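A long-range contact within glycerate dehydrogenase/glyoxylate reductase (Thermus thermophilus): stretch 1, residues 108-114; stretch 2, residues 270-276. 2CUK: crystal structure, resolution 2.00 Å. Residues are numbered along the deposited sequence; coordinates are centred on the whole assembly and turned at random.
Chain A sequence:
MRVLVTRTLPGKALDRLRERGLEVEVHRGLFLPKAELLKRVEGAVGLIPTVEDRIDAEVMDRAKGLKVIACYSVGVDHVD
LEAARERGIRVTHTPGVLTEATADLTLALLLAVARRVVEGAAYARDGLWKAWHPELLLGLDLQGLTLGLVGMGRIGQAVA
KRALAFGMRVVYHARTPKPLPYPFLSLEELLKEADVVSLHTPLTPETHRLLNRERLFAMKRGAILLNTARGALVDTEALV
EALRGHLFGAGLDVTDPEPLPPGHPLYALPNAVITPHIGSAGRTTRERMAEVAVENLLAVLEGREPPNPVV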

# COMPACT_ATOMS: atom_id res chain seq x y z
N ALA A 108 2.90 3.34 -0.34
CA ALA A 108 1.51 2.90 -0.31
C ALA A 108 0.76 3.42 -1.54
O ALA A 108 -0.06 2.71 -2.12
CB ALA A 108 0.83 3.39 0.96
N LEU A 109 1.05 4.65 -1.94
CA LEU A 109 0.42 5.27 -3.10
C LEU A 109 0.91 4.63 -4.40
O LEU A 109 0.13 4.43 -5.34
CB LEU A 109 0.68 6.78 -3.12
CG LEU A 109 -0.09 7.63 -2.10
CD1 LEU A 109 0.39 9.08 -2.16
CD2 LEU A 109 -1.58 7.54 -2.40
N LEU A 110 2.19 4.31 -4.46
CA LEU A 110 2.74 3.68 -5.66
C LEU A 110 2.01 2.35 -5.87
O LEU A 110 1.55 2.05 -6.97
CB LEU A 110 4.24 3.43 -5.50
CG LEU A 110 4.91 2.50 -6.53
CD1 LEU A 110 4.57 2.95 -7.94
CD2 LEU A 110 6.41 2.49 -6.31
N LEU A 111 1.91 1.56 -4.81
CA LEU A 111 1.24 0.26 -4.88
C LEU A 111 -0.25 0.42 -5.11
O LEU A 111 -0.86 -0.37 -5.82
CB LEU A 111 1.49 -0.53 -3.59
CG LEU A 111 2.93 -1.03 -3.39
CD1 LEU A 111 3.13 -1.51 -1.96
CD2 LEU A 111 3.19 -2.16 -4.38
N ALA A 112 -0.84 1.45 -4.50
CA ALA A 112 -2.27 1.70 -4.67
C ALA A 112 -2.61 1.93 -6.14
O ALA A 112 -3.60 1.41 -6.64
CB ALA A 112 -2.69 2.91 -3.85
N VAL A 113 -1.78 2.71 -6.82
CA VAL A 113 -1.97 3.03 -8.23
C VAL A 113 -1.54 1.87 -9.14
O VAL A 113 -2.32 1.42 -9.98
CB VAL A 113 -1.16 4.29 -8.63
CG1 VAL A 113 -1.24 4.52 -10.14
CG2 VAL A 113 -1.68 5.50 -7.89
N ALA A 114 -0.31 1.40 -8.96
CA ALA A 114 0.24 0.34 -9.79
C ALA A 114 -0.65 -0.90 -9.81
O ALA A 114 -0.86 -1.54 -10.84
CB ALA A 114 1.62 -0.01 -9.24
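Stretch 2, residues 270-276: PNAVITP

Packing a β-strand against an α-helix far away in sequence is a common way to close a hydrophobic core, and this pair illustrates it economically. Residues 108-114 are helical throughout, in a helix that begins earlier in the chain, with backbone hydrogen bonds such as Ala112 N to Ala108 O (2.8 Å) and Val113 N to Leu109 O (3.0 Å). In stretch 2, Ala272, Val273 and Ile274 form an extended strand flanked by loop or turn. The strand runs roughly antiparallel to the helix, at 146° between N-to-C directions, and the axes approach to 8.5 Å. The nearest CA atoms are those of Val113 and Asn271, 6.6 Å apart.

Strand alternation decides which side chains meet the helix: Val273 points toward it, whereas Ala272 and Ile274 point away. Val273, with chi1 in the t well, touches three helical residues. Its CG1 lies 3.7 Å from Leu109 CD2 and 4.4 Å from Ala112 CB, while its CG2 lies 4.0 Å from Val113 CG2. Beyond the strand, Thr275 also points toward the helix, placing CG2 4.0 Å from Leu109 CD2; its OG1 is hydrogen-bonded elsewhere in the structure. No hydrogen bond joins the two stretches, so the contact, burying 234 Å² in total, rests chiefly on apolar packing.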

# COMPACT_ATOMS: atom_id res chain seq x y z
N PRO A 270 -10.44 7.12 -12.17
CA PRO A 270 -10.11 5.91 -11.42
C PRO A 270 -8.61 5.62 -11.31
O PRO A 270 -8.19 4.89 -10.41
CB PRO A 270 -10.88 4.82 -12.17
CG PRO A 270 -11.00 5.37 -13.56
CD PRO A 270 -11.32 6.81 -13.31
N ASN A 271 -7.80 6.18 -12.22
CA ASN A 271 -6.36 5.95 -12.16
C ASN A 271 -5.63 7.01 -11.34
O ASN A 271 -4.41 7.12 -11.38
CB ASN A 271 -5.77 5.85 -13.58
CG ASN A 271 -5.97 7.11 -14.41
OD1 ASN A 271 -6.94 7.84 -14.23
ND2 ASN A 271 -5.05 7.35 -15.34
N ALA A 272 -6.40 7.79 -10.58
CA ALA A 272 -5.83 8.81 -9.71
C ALA A 272 -6.21 8.47 -8.27
O ALA A 272 -7.38 8.22 -7.98
CB ALA A 272 -6.36 10.20 -10.07
N VAL A 273 -5.23 8.43 -7.38
CA VAL A 273 -5.48 8.14 -5.97
C VAL A 273 -5.05 9.37 -5.19
O VAL A 273 -3.87 9.72 -5.13
CB VAL A 273 -4.70 6.89 -5.50
CG1 VAL A 273 -4.83 6.72 -3.98
CG2 VAL A 273 -5.25 5.65 -6.20
N ILE A 274 -6.03 10.06 -4.60
CA ILE A 274 -5.75 11.27 -3.83
C ILE A 274 -6.01 11.05 -2.33
O ILE A 274 -7.11 10.69 -1.93
CB ILE A 274 -6.63 12.46 -4.31
CG1 ILE A 274 -6.20 12.92 -5.71
CG2 ILE A 274 -6.48 13.64 -3.37
CD1 ILE A 274 -6.05 11.78 -6.72
N THR A 275 -4.98 11.27 -1.52
CA THR A 275 -5.14 11.14 -0.08
C THR A 275 -5.05 12.55 0.48
O THR A 275 -4.33 13.39 -0.06
CB THR A 275 -4.09 10.19 0.55
OG1 THR A 275 -2.78 10.54 0.10
CG2 THR A 275 -4.39 8.75 0.16
N PRO A 276 -5.78 12.84 1.56
CA PRO A 276 -5.79 14.17 2.18
C PRO A 276 -4.58 14.62 3.01
O PRO A 276 -4.72 14.94 4.18
CB PRO A 276 -7.08 14.15 2.99
CG PRO A 276 -7.10 12.73 3.50
CD PRO A 276 -6.68 11.92 2.29